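Side-chain contacts in effector EagT6 (Pseudomonas aeruginosa, PDB 1TU1), which is a homodimer essential for delivering the toxin Tse6 to target cells, specifically for loading it onto VgrG1a: residues 76-81 / 85-90; 102-107 / 113-118; 59-64 / 69-74; 4-9 / 19-24. All coordinates share one frame; numbering follows the deposited sequence. Where two conformers were deposited one is given.

Interaction 1 of 4, residues 76-81 / 85-90; sequences RWDINI and AAVLLD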
# COMPACT_ATOMS: atom_id res chain seq x y z
N ARG A 76 -18.45 6.12 -18.94
CA ARG A 76 -17.35 5.21 -19.20
C ARG A 76 -16.52 5.72 -20.37
O ARG A 76 -17.05 6.19 -21.38
CB ARG A 76 -17.88 3.82 -19.49
CG ARG A 76 -16.85 2.90 -20.10
CD ARG A 76 -17.30 1.51 -20.32
NE ARG A 76 -16.26 0.78 -21.02
CZ ARG A 76 -16.11 -0.53 -21.00
NH1 ARG A 76 -16.98 -1.30 -20.36
NH2 ARG A 76 -15.11 -1.08 -21.67
N TRP A 77 -15.20 5.64 -20.22
CA TRP A 77 -14.27 6.09 -21.24
C TRP A 77 -13.23 5.00 -21.48
O TRP A 77 -12.54 4.58 -20.54
CB TRP A 77 -13.51 7.35 -20.83
CG TRP A 77 -14.24 8.41 -20.05
CD1 TRP A 77 -14.96 8.27 -18.90
CD2 TRP A 77 -14.23 9.82 -20.34
NE1 TRP A 77 -15.43 9.49 -18.48
CE2 TRP A 77 -14.99 10.46 -19.34
CE3 TRP A 77 -13.66 10.60 -21.36
CZ2 TRP A 77 -15.20 11.85 -19.33
CZ3 TRP A 77 -13.86 11.98 -21.35
CH2 TRP A 77 -14.64 12.59 -20.33
N ASP A 78 -13.11 4.56 -22.73
CA ASP A 78 -12.07 3.62 -23.15
C ASP A 78 -10.92 4.44 -23.66
O ASP A 78 -11.06 5.18 -24.63
CB ASP A 78 -12.57 2.70 -24.26
CG ASP A 78 -13.61 1.73 -23.78
OD1 ASP A 78 -13.67 1.47 -22.56
OD2 ASP A 78 -14.41 1.16 -24.54
N ILE A 79 -9.77 4.30 -23.00
CA ILE A 79 -8.62 5.12 -23.30
C ILE A 79 -7.34 4.31 -23.37
O ILE A 79 -7.28 3.16 -22.96
CB ILE A 79 -8.49 6.28 -22.26
CG1 ILE A 79 -8.21 5.75 -20.86
CG2 ILE A 79 -9.78 7.11 -22.21
CD1 ILE A 79 -8.02 6.85 -19.85
N ASN A 80 -6.32 4.95 -23.91
CA ASN A 80 -5.01 4.38 -24.01
C ASN A 80 -4.04 5.19 -23.15
O ASN A 80 -3.95 6.40 -23.32
CB ASN A 80 -4.56 4.43 -25.46
CG ASN A 80 -3.18 3.86 -25.65
OD1 ASN A 80 -2.19 4.49 -25.29
ND2 ASN A 80 -3.10 2.65 -26.21
N ILE A 81 -3.29 4.51 -22.28
CA ILE A 81 -2.27 5.16 -21.47
C ILE A 81 -0.93 4.56 -21.80
O ILE A 81 -0.62 3.44 -21.39
CB ILE A 81 -2.61 5.02 -19.96
CG1 ILE A 81 -3.89 5.79 -19.65
CG2 ILE A 81 -1.45 5.51 -19.08
CD1 ILE A 81 -4.46 5.56 -18.29
N ALA A 85 -4.07 -0.54 -22.49
CA ALA A 85 -5.51 -0.41 -22.46
C ALA A 85 -6.00 0.02 -21.06
O ALA A 85 -5.58 -0.53 -20.03
CB ALA A 85 -6.17 -1.73 -22.84
N ALA A 86 -6.94 0.95 -21.04
CA ALA A 86 -7.48 1.45 -19.80
C ALA A 86 -8.95 1.82 -19.95
O ALA A 86 -9.40 2.14 -21.04
CB ALA A 86 -6.66 2.66 -19.37
N VAL A 87 -9.68 1.73 -18.86
CA VAL A 87 -11.06 2.21 -18.81
C VAL A 87 -11.22 3.13 -17.59
O VAL A 87 -10.86 2.75 -16.47
CB VAL A 87 -12.04 1.05 -18.71
CG1 VAL A 87 -13.50 1.56 -18.54
CG2 VAL A 87 -11.93 0.14 -19.94
N LEU A 88 -11.74 4.34 -17.83
CA LEU A 88 -12.22 5.23 -16.76
C LEU A 88 -13.72 5.09 -16.57
O LEU A 88 -14.52 5.21 -17.54
CB LEU A 88 -11.85 6.69 -17.06
CG LEU A 88 -12.50 7.80 -16.21
CD1 LEU A 88 -12.15 7.65 -14.75
CD2 LEU A 88 -12.04 9.15 -16.68
N LEU A 89 -14.12 4.83 -15.33
CA LEU A 89 -15.51 4.78 -14.93
C LEU A 89 -15.78 5.86 -13.90
O LEU A 89 -15.22 5.80 -12.78
CB LEU A 89 -15.86 3.46 -14.29
CG LEU A 89 -15.72 2.20 -15.13
CD1 LEU A 89 -16.03 1.03 -14.24
CD2 LEU A 89 -16.66 2.24 -16.36
N ASP A 90 -16.62 6.83 -14.26
CA ASP A 90 -17.14 7.83 -13.33
C ASP A 90 -18.46 7.33 -12.83
O ASP A 90 -19.39 7.11 -13.61
CB ASP A 90 -17.32 9.17 -14.01
CG ASP A 90 -16.02 9.75 -14.46
OD1 ASP A 90 -14.98 9.43 -13.83
OD2 ASP A 90 -15.92 10.52 -15.43
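Trp-77 lies alongside Leu-88, both side chains leaving the same face of the sheet. Its CB rests near Leu-88 CB. CG is swung beside the backbone N (chi1 -38°), which carries the indole over the neighbouring strand: CD1 comes 3.7 Å from Leu-88 CG, and Leu-88 CD2 sits over the five-membered ring in a CH-pi contact, 3.9 Å from its centroid. Beyond, NE1 donates to Asp-90 OD2 at 3.3 Å, a long and bent bond (142° at the hydrogen) that reaches the oxygen from above the carboxylate plane; CE2 and CZ2 border the same oxygen. The main partner of that carboxylate is Arg-103 on the next strand, through OD1. The two segments are arms of the antiparallel beta hairpin 72-81/84-95, at the edge of the six-stranded sheet in the DcrB family region; Trp-77 with Leu-88 and Ile-79 with Ala-86 are hydrogen-bonded pairs. Trp-77 N to Leu-88 O and Leu-88 N to Trp-77 O both measure 2.8 Å. On the Trp-77 face, Ile-79 CG1 and Ile-81 CD1 both come to 3.8 Å from Ala-86 CB. On the other face, Arg-76 extends over Val-87, whose CG1 covers one side of the guanidinium 3.8 Å from Arg-76 NE. Both NE and NH2 of Arg-76 bind Asp-78 OD1 in the guanidinium plane, each at 3.1 Å, a side-on salt bridge that fixes the rotation of the group. Leu-89 CD2 packs on Arg-76 CB, and helix 53-67 covers this face through Val-57 and Leu-61.

Interaction 2 of 4, residues 102-107 / 113-118; sequences LRQVFI and VLITTL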
# COMPACT_ATOMS: atom_id res chain seq x y z
N LEU A 102 -16.95 8.68 -7.50
CA LEU A 102 -15.71 7.99 -7.83
C LEU A 102 -15.29 8.23 -9.28
O LEU A 102 -16.13 8.23 -10.19
CB LEU A 102 -15.89 6.50 -7.59
CG LEU A 102 -15.50 6.04 -6.18
CD1 LEU A 102 -16.44 6.61 -5.11
CD2 LEU A 102 -15.49 4.55 -6.13
N ARG A 103 -14.00 8.45 -9.49
CA ARG A 103 -13.40 8.38 -10.80
C ARG A 103 -12.31 7.31 -10.72
O ARG A 103 -11.25 7.53 -10.09
CB ARG A 103 -12.83 9.73 -11.20
CG ARG A 103 -13.86 10.88 -11.07
CD ARG A 103 -13.58 12.08 -11.94
NE ARG A 103 -13.88 11.83 -13.34
CZ ARG A 103 -13.69 12.73 -14.31
NH1 ARG A 103 -13.16 13.91 -14.05
NH2 ARG A 103 -13.98 12.42 -15.57
N GLN A 104 -12.60 6.15 -11.32
CA GLN A 104 -11.84 4.92 -11.16
C GLN A 104 -11.26 4.46 -12.50
O GLN A 104 -12.00 4.21 -13.46
CB GLN A 104 -12.74 3.85 -10.57
CG GLN A 104 -12.04 2.62 -10.05
CD GLN A 104 -12.90 1.79 -9.14
OE1 GLN A 104 -13.97 1.31 -9.54
NE2 GLN A 104 -12.47 1.63 -7.89
N VAL A 105 -9.94 4.40 -12.60
CA VAL A 105 -9.27 4.00 -13.84
C VAL A 105 -8.68 2.59 -13.68
O VAL A 105 -7.96 2.30 -12.72
CB VAL A 105 -8.18 4.97 -14.21
CG1 VAL A 105 -7.47 4.55 -15.53
CG2 VAL A 105 -8.73 6.42 -14.34
N PHE A 106 -9.00 1.71 -14.62
CA PHE A 106 -8.44 0.38 -14.64
C PHE A 106 -7.43 0.36 -15.75
O PHE A 106 -7.76 0.72 -16.89
CB PHE A 106 -9.53 -0.64 -14.91
CG PHE A 106 -10.59 -0.67 -13.88
CD1 PHE A 106 -10.57 -1.63 -12.87
CD2 PHE A 106 -11.64 0.25 -13.89
CE1 PHE A 106 -11.57 -1.69 -11.91
CE2 PHE A 106 -12.66 0.20 -12.92
CZ PHE A 106 -12.62 -0.76 -11.93
N ILE A 107 -6.18 -0.00 -15.43
CA ILE A 107 -5.12 -0.03 -16.42
C ILE A 107 -4.61 -1.46 -16.56
O ILE A 107 -4.08 -2.04 -15.63
CB ILE A 107 -3.94 0.89 -16.03
CG1 ILE A 107 -4.43 2.30 -15.68
CG2 ILE A 107 -2.89 0.91 -17.17
CD1 ILE A 107 -3.34 3.22 -15.20
N VAL A 113 -3.84 -5.93 -12.83
CA VAL A 113 -4.45 -4.70 -13.30
C VAL A 113 -4.12 -3.61 -12.27
O VAL A 113 -4.23 -3.86 -11.08
CB VAL A 113 -5.97 -4.87 -13.46
CG1 VAL A 113 -6.67 -3.55 -13.77
CG2 VAL A 113 -6.29 -5.89 -14.58
N LEU A 114 -3.65 -2.46 -12.73
CA LEU A 114 -3.40 -1.31 -11.86
C LEU A 114 -4.63 -0.39 -11.86
O LEU A 114 -5.09 0.05 -12.92
CB LEU A 114 -2.17 -0.55 -12.32
CG LEU A 114 -1.62 0.54 -11.36
CD1 LEU A 114 -1.02 -0.12 -10.13
CD2 LEU A 114 -0.62 1.40 -12.07
N ILE A 115 -5.16 -0.13 -10.67
CA ILE A 115 -6.40 0.61 -10.49
C ILE A 115 -6.12 1.89 -9.71
O ILE A 115 -5.47 1.83 -8.66
CB ILE A 115 -7.40 -0.23 -9.74
CG1 ILE A 115 -7.70 -1.50 -10.54
CG2 ILE A 115 -8.73 0.56 -9.49
CD1 ILE A 115 -8.62 -2.48 -9.87
N THR A 116 -6.56 3.03 -10.24
CA THR A 116 -6.50 4.29 -9.46
C THR A 116 -7.92 4.76 -9.20
O THR A 116 -8.81 4.61 -10.06
CB THR A 116 -5.71 5.39 -10.17
OG1 THR A 116 -6.45 5.86 -11.31
CG2 THR A 116 -4.38 4.87 -10.72
N THR A 117 -8.16 5.28 -7.99
CA THR A 117 -9.50 5.62 -7.59
C THR A 117 -9.47 6.97 -6.88
O THR A 117 -8.80 7.12 -5.86
CB THR A 117 -10.07 4.57 -6.65
OG1 THR A 117 -10.06 3.26 -7.24
CG2 THR A 117 -11.55 4.85 -6.35
N LEU A 118 -10.14 7.97 -7.45
CA LEU A 118 -10.42 9.23 -6.74
C LEU A 118 -11.78 9.08 -6.07
O LEU A 118 -12.76 8.75 -6.72
CB LEU A 118 -10.44 10.40 -7.72
CG LEU A 118 -10.79 11.78 -7.11
CD1 LEU A 118 -9.62 12.32 -6.32
CD2 LEU A 118 -11.15 12.75 -8.21
O HOH W 1 -8.65 7.60 -10.90
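With CG opposite the backbone N (chi1 -166°) and the chain extended beyond it, Gln-104 runs alongside Thr-117, whose OG1 is turned beside its own backbone N (chi1 -57°); these rotations bring amide and hydroxyl together. Gln-104 NE2 donates to Thr-117 OG1 at 3.0 Å, nearly straight at 166°, with the oxygen close to the amide plane. The other end of the amide, OE1, is taken by the hydroxyl of Tyr-91, so bonds at both ends hold the group. Phe-106 and Ile-115 continue the same face: CG1 and CD1 of the isoleucine lie along the CD1-CE1 side of the ring, with Phe-106 CE1 3.7 Å from Ile-115 CD1, while Ile-115 CG2 turns back toward Gln-104 CG at 3.9 Å. On the reverse face Val-105 stands beside Thr-116, its CB 3.5 Å from Thr-116 OG1. A water reaches that hydroxyl at 2.8 Å from Thr-116 OG1 and donates to Arg-103 O at 2.7 Å, joining the two strands at a carbonyl that also accepts from Leu-118 N. Backbone bonds in the Arg-103/Leu-118, Val-105/Thr-116 and Ile-107/Leu-114 pairs complete this antiparallel hairpin. It forms the middle of the six-stranded sheet, between strand 84-95 beside 102-107 and strand 38-45 beside 113-118. Tyr-56 and Gln-60 of helix 53-67 lie against the Phe-106 face, whereas Trp-132 and Met-136 of helix 125-137 pack on the face of Arg-103, Thr-116 and Leu-118.

Interaction 3 of 4, residues 59-64 / 69-74; sequences RQLENA and PGFKLH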
# COMPACT_ATOMS: atom_id res chain seq x y z
N ARG A 59 -16.87 -7.29 -15.85
CA ARG A 59 -17.11 -7.97 -14.58
C ARG A 59 -17.07 -6.97 -13.41
O ARG A 59 -17.89 -7.05 -12.50
CB ARG A 59 -16.13 -9.13 -14.34
CG ARG A 59 -16.29 -9.84 -12.98
CD ARG A 59 -15.47 -11.10 -12.79
NE ARG A 59 -14.03 -10.89 -13.03
CZ ARG A 59 -13.13 -10.54 -12.10
NH1 ARG A 59 -13.45 -10.35 -10.83
NH2 ARG A 59 -11.87 -10.38 -12.47
N GLN A 60 -16.13 -6.03 -13.45
CA GLN A 60 -16.04 -4.99 -12.41
C GLN A 60 -17.34 -4.19 -12.37
O GLN A 60 -17.86 -3.91 -11.29
CB GLN A 60 -14.86 -4.06 -12.67
CG GLN A 60 -13.53 -4.78 -12.67
CD GLN A 60 -13.36 -5.66 -11.46
OE1 GLN A 60 -13.53 -5.19 -10.33
NE2 GLN A 60 -13.04 -6.93 -11.68
N LEU A 61 -17.85 -3.82 -13.54
CA LEU A 61 -19.06 -3.03 -13.63
C LEU A 61 -20.26 -3.79 -13.08
O LEU A 61 -21.09 -3.21 -12.37
CB LEU A 61 -19.33 -2.60 -15.06
CG LEU A 61 -18.95 -1.17 -15.39
CD1 LEU A 61 -18.82 -1.02 -16.91
CD2 LEU A 61 -20.01 -0.21 -14.80
N GLU A 62 -20.34 -5.08 -13.41
CA GLU A 62 -21.37 -5.98 -12.92
C GLU A 62 -21.26 -6.17 -11.41
O GLU A 62 -22.27 -6.21 -10.71
CB GLU A 62 -21.24 -7.35 -13.58
CG GLU A 62 -22.39 -8.32 -13.35
CD GLU A 62 -22.28 -9.61 -14.16
OE1 GLU A 62 -21.28 -10.37 -13.99
OE2 GLU A 62 -23.19 -9.87 -14.98
N ASN A 63 -20.03 -6.28 -10.90
CA ASN A 63 -19.83 -6.34 -9.45
C ASN A 63 -20.32 -5.07 -8.78
O ASN A 63 -20.90 -5.14 -7.70
CB ASN A 63 -18.36 -6.55 -9.10
CG ASN A 63 -17.88 -7.93 -9.41
OD1 ASN A 63 -18.68 -8.86 -9.63
ND2 ASN A 63 -16.57 -8.09 -9.44
N ALA A 64 -20.10 -3.91 -9.41
CA ALA A 64 -20.47 -2.63 -8.81
C ALA A 64 -21.99 -2.45 -8.80
O ALA A 64 -22.56 -1.96 -7.82
CB ALA A 64 -19.82 -1.50 -9.56
N PRO A 69 -24.90 -0.42 -3.08
CA PRO A 69 -26.20 0.25 -2.98
C PRO A 69 -26.17 1.60 -3.67
O PRO A 69 -25.21 2.35 -3.52
CB PRO A 69 -26.40 0.43 -1.47
CG PRO A 69 -25.65 -0.69 -0.86
CD PRO A 69 -24.43 -0.90 -1.76
N GLY A 70 -27.20 1.89 -4.46
CA GLY A 70 -27.34 3.18 -5.11
C GLY A 70 -26.39 3.39 -6.27
O GLY A 70 -26.24 4.51 -6.75
N PHE A 71 -25.76 2.32 -6.76
CA PHE A 71 -24.78 2.45 -7.83
C PHE A 71 -25.41 3.12 -9.06
O PHE A 71 -26.52 2.76 -9.45
CB PHE A 71 -24.20 1.10 -8.23
CG PHE A 71 -23.31 1.16 -9.44
CD1 PHE A 71 -21.98 1.52 -9.33
CD2 PHE A 71 -23.82 0.88 -10.71
CE1 PHE A 71 -21.16 1.59 -10.44
CE2 PHE A 71 -22.99 0.95 -11.83
CZ PHE A 71 -21.66 1.31 -11.70
N LYS A 72 -24.70 4.08 -9.64
CA LYS A 72 -25.12 4.75 -10.86
C LYS A 72 -23.91 5.19 -11.69
O LYS A 72 -23.10 6.01 -11.25
CB LYS A 72 -26.00 5.95 -10.53
CG LYS A 72 -26.71 6.58 -11.73
CD LYS A 72 -27.59 7.75 -11.25
CE LYS A 72 -28.70 8.11 -12.25
NZ LYS A 72 -29.69 9.06 -11.63
N LEU A 73 -23.82 4.66 -12.91
CA LEU A 73 -22.72 5.00 -13.81
C LEU A 73 -22.98 6.33 -14.51
O LEU A 73 -23.94 6.44 -15.26
CB LEU A 73 -22.50 3.90 -14.86
CG LEU A 73 -21.42 4.19 -15.91
CD1 LEU A 73 -20.02 4.09 -15.29
CD2 LEU A 73 -21.53 3.27 -17.12
N HIS A 74 -22.13 7.32 -14.27
CA HIS A 74 -22.21 8.57 -15.03
C HIS A 74 -21.65 8.40 -16.43
O HIS A 74 -22.33 8.69 -17.41
CB HIS A 74 -21.46 9.71 -14.35
CG HIS A 74 -22.08 10.19 -13.07
ND1 HIS A 74 -22.82 9.37 -12.25
CD2 HIS A 74 -22.04 11.40 -12.46
CE1 HIS A 74 -23.23 10.06 -11.19
NE2 HIS A 74 -22.76 11.29 -11.30
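Where helix 53-67 hands over to strand 72-81, the chain turns back and Phe-71 folds against the helix it has just left, a local helix-to-strand connection at the edge of the six-stranded sheet. The contact is apolar, without a hydrogen bond between 59-64 and 69-74. Phe-71 carries it: with CG opposite the backbone N (chi1 173°) its ring is directed to the helix, and Ala-64 lies over one face, the carbonyl carbon offset toward the rim. Ala-64 CB approaches Phe-71 CE1 at 3.5 Å, and Ala-64 O is likewise 3.5 Å from Phe-71 CB, so both the methyl group and the carbonyl of Ala-64 border the aromatic side chain. One turn earlier Leu-61 crosses it at about a right angle. The ring also meets Tyr-91 of strand 84-95, their planes inclined at about 50°, while Leu-61 and Leu-73 both touch Leu-89 of that strand; the helix is thereby joined to two strands of the sheet. A single branch of Leu-61 serves both partners in 69-74: its CD2 lies 3.8 Å from Phe-71 CZ and 4.3 Å from Leu-73 CD1.

Interaction 4 of 4, residues 4-9 / 19-24; sequences TLYRLH and WQDQSI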
# COMPACT_ATOMS: atom_id res chain seq x y z
N THR A 4 11.52 -11.94 -7.08
CA THR A 4 11.56 -10.84 -8.03
C THR A 4 11.80 -9.48 -7.34
O THR A 4 11.30 -9.24 -6.26
CB THR A 4 10.25 -10.83 -8.79
OG1 THR A 4 10.13 -12.08 -9.50
CG2 THR A 4 10.24 -9.77 -9.89
N LEU A 5 12.58 -8.62 -7.98
CA LEU A 5 12.88 -7.29 -7.48
C LEU A 5 11.65 -6.39 -7.45
O LEU A 5 11.07 -6.12 -8.49
CB LEU A 5 13.95 -6.62 -8.34
CG LEU A 5 14.64 -5.40 -7.72
CD1 LEU A 5 15.12 -5.64 -6.29
CD2 LEU A 5 15.83 -4.99 -8.61
N TYR A 6 11.27 -5.91 -6.28
CA TYR A 6 10.07 -5.12 -6.11
C TYR A 6 10.45 -3.67 -5.76
O TYR A 6 11.24 -3.43 -4.86
CB TYR A 6 9.24 -5.71 -4.98
CG TYR A 6 7.95 -5.00 -4.78
CD1 TYR A 6 6.83 -5.31 -5.55
CD2 TYR A 6 7.83 -3.98 -3.81
CE1 TYR A 6 5.64 -4.63 -5.38
CE2 TYR A 6 6.63 -3.32 -3.62
CZ TYR A 6 5.55 -3.64 -4.42
OH TYR A 6 4.35 -2.97 -4.23
N ARG A 7 9.88 -2.73 -6.48
CA ARG A 7 10.23 -1.33 -6.36
C ARG A 7 9.13 -0.59 -5.60
O ARG A 7 7.93 -0.70 -5.92
CB ARG A 7 10.44 -0.66 -7.73
CG ARG A 7 11.07 -1.53 -8.80
CD ARG A 7 12.32 -2.28 -8.37
NE ARG A 7 13.17 -2.82 -9.44
CZ ARG A 7 12.76 -3.39 -10.58
NH1 ARG A 7 11.48 -3.50 -10.91
NH2 ARG A 7 13.69 -3.85 -11.43
N LEU A 8 9.55 0.14 -4.56
CA LEU A 8 8.72 1.13 -3.90
C LEU A 8 9.45 2.49 -3.87
O LEU A 8 10.57 2.61 -4.36
CB LEU A 8 8.29 0.67 -2.51
CG LEU A 8 9.32 0.20 -1.49
CD1 LEU A 8 8.83 0.45 -0.08
CD2 LEU A 8 9.65 -1.27 -1.66
N HIS A 9 8.78 3.51 -3.39
CA HIS A 9 9.28 4.88 -3.50
C HIS A 9 10.54 5.07 -2.67
O HIS A 9 11.46 5.78 -3.09
CB HIS A 9 8.19 5.87 -3.09
CG HIS A 9 8.58 7.31 -3.26
ND1 HIS A 9 8.99 7.83 -4.47
CD2 HIS A 9 8.60 8.34 -2.38
CE1 HIS A 9 9.26 9.12 -4.32
NE2 HIS A 9 9.04 9.45 -3.06
N TRP A 19 4.60 -15.00 -2.57
CA TRP A 19 3.86 -13.98 -1.80
C TRP A 19 2.79 -13.29 -2.64
O TRP A 19 3.03 -12.96 -3.80
CB TRP A 19 4.82 -12.91 -1.25
CG TRP A 19 5.77 -13.40 -0.19
CD1 TRP A 19 6.02 -14.69 0.18
CD2 TRP A 19 6.60 -12.58 0.65
NE1 TRP A 19 6.95 -14.73 1.19
CE2 TRP A 19 7.34 -13.45 1.49
CE3 TRP A 19 6.81 -11.21 0.77
CZ2 TRP A 19 8.25 -12.99 2.45
CZ3 TRP A 19 7.75 -10.75 1.73
CH2 TRP A 19 8.45 -11.65 2.55
N GLN A 20 1.64 -13.02 -2.04
CA GLN A 20 0.54 -12.39 -2.74
C GLN A 20 0.51 -10.89 -2.40
O GLN A 20 0.40 -10.52 -1.25
CB GLN A 20 -0.77 -13.05 -2.33
CG GLN A 20 -2.02 -12.38 -2.85
CD GLN A 20 -3.28 -12.97 -2.26
OE1 GLN A 20 -3.38 -14.19 -2.11
NE2 GLN A 20 -4.24 -12.12 -1.94
N ASP A 21 0.59 -10.07 -3.43
CA ASP A 21 0.67 -8.61 -3.28
C ASP A 21 -0.70 -7.97 -3.12
O ASP A 21 -1.56 -8.17 -3.96
CB ASP A 21 1.38 -8.05 -4.51
CG ASP A 21 1.49 -6.55 -4.48
OD1 ASP A 21 1.38 -5.92 -3.41
OD2 ASP A 21 1.71 -5.92 -5.54
N GLN A 22 -0.89 -7.21 -2.04
CA GLN A 22 -2.14 -6.53 -1.72
C GLN A 22 -1.88 -5.02 -1.46
O GLN A 22 -2.65 -4.34 -0.79
CB GLN A 22 -2.81 -7.18 -0.49
CG GLN A 22 -3.02 -8.70 -0.65
CD GLN A 22 -3.75 -9.39 0.50
OE1 GLN A 22 -4.10 -10.58 0.38
NE2 GLN A 22 -3.95 -8.70 1.62
N SER A 23 -0.78 -4.53 -2.00
CA SER A 23 -0.30 -3.18 -1.73
C SER A 23 -1.31 -2.09 -2.14
O SER A 23 -1.97 -2.22 -3.16
CB SER A 23 1.03 -2.97 -2.45
OG SER A 23 2.01 -3.80 -1.87
N ILE A 24 -1.41 -1.04 -1.34
CA ILE A 24 -2.25 0.11 -1.67
C ILE A 24 -1.47 1.41 -1.46
O ILE A 24 -0.90 1.66 -0.38
CB ILE A 24 -3.53 0.07 -0.79
CG1 ILE A 24 -4.27 -1.27 -0.94
CG2 ILE A 24 -4.49 1.18 -1.15
CD1 ILE A 24 -5.29 -1.51 0.13
O HOH W 2 2.60 -3.70 -5.84
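Segments 4-9 and 19-24 run well apart, their nearest CA atoms, those of Tyr-6 and Asp-21, being 10.4 Å from each other, so no backbone pairing joins them. Residues 4-7 are strand and pair with strand 11-16; in the other segment Ser-23 N donates to Asp-21 OD1 at 2.9 Å, closing an Asx turn. Tyr-6 spans the gap. Its CG lies opposite the backbone N (chi1 -177°), sending the ring toward Asp-21, whose carboxylate plane stands 83° from it. The main partner of the Tyr-6 hydroxyl is Asn-25 OD1 of the second subunit. A water modelled in the ring plane between Tyr-6 OH (2.5 Å) and Asp-21 OD2 (2.4 Å) lies too close to both for an ordinary bridge, so its bonds are doubtful. Ser-23 OG approaches Tyr-6 OH to 3.4 Å and donates to Asp-21 OD1 at 2.7 Å, meeting it nearly along its C-O axis. This group lies at the dimer interface: Ser-23 OG is also hydrogen-bonded to Ile-26 N of the second subunit, and residues 20-21 extend an antiparallel ladder into that chain. The two donors from Ser-23 on Asp-21 OD1 would favour the charged carboxylate and limit its rotation.

Interactions 1, 2 and 3 meet in one sheet-and-helix layer. Interactions 1 and 2, with centres 9 Å apart, sit on consecutive hairpins and share the salt bridge from Asp-90 OD1 to Arg-103 NE, 2.7 Å long. Interaction 3 leads along the chain into interaction 1 on strand 72-81; Leu-61 CG lies 3.8 Å from Leu-89 CD1. It also reaches interaction 2, where Gln-60 CG is 3.7 Å from Phe-106 CE1. Interaction 4 stands apart at the subunit interface, its nearest atoms about 7 Å from interaction 2, and its centre about 28 Å from that of interaction 3, across the centre of the chain.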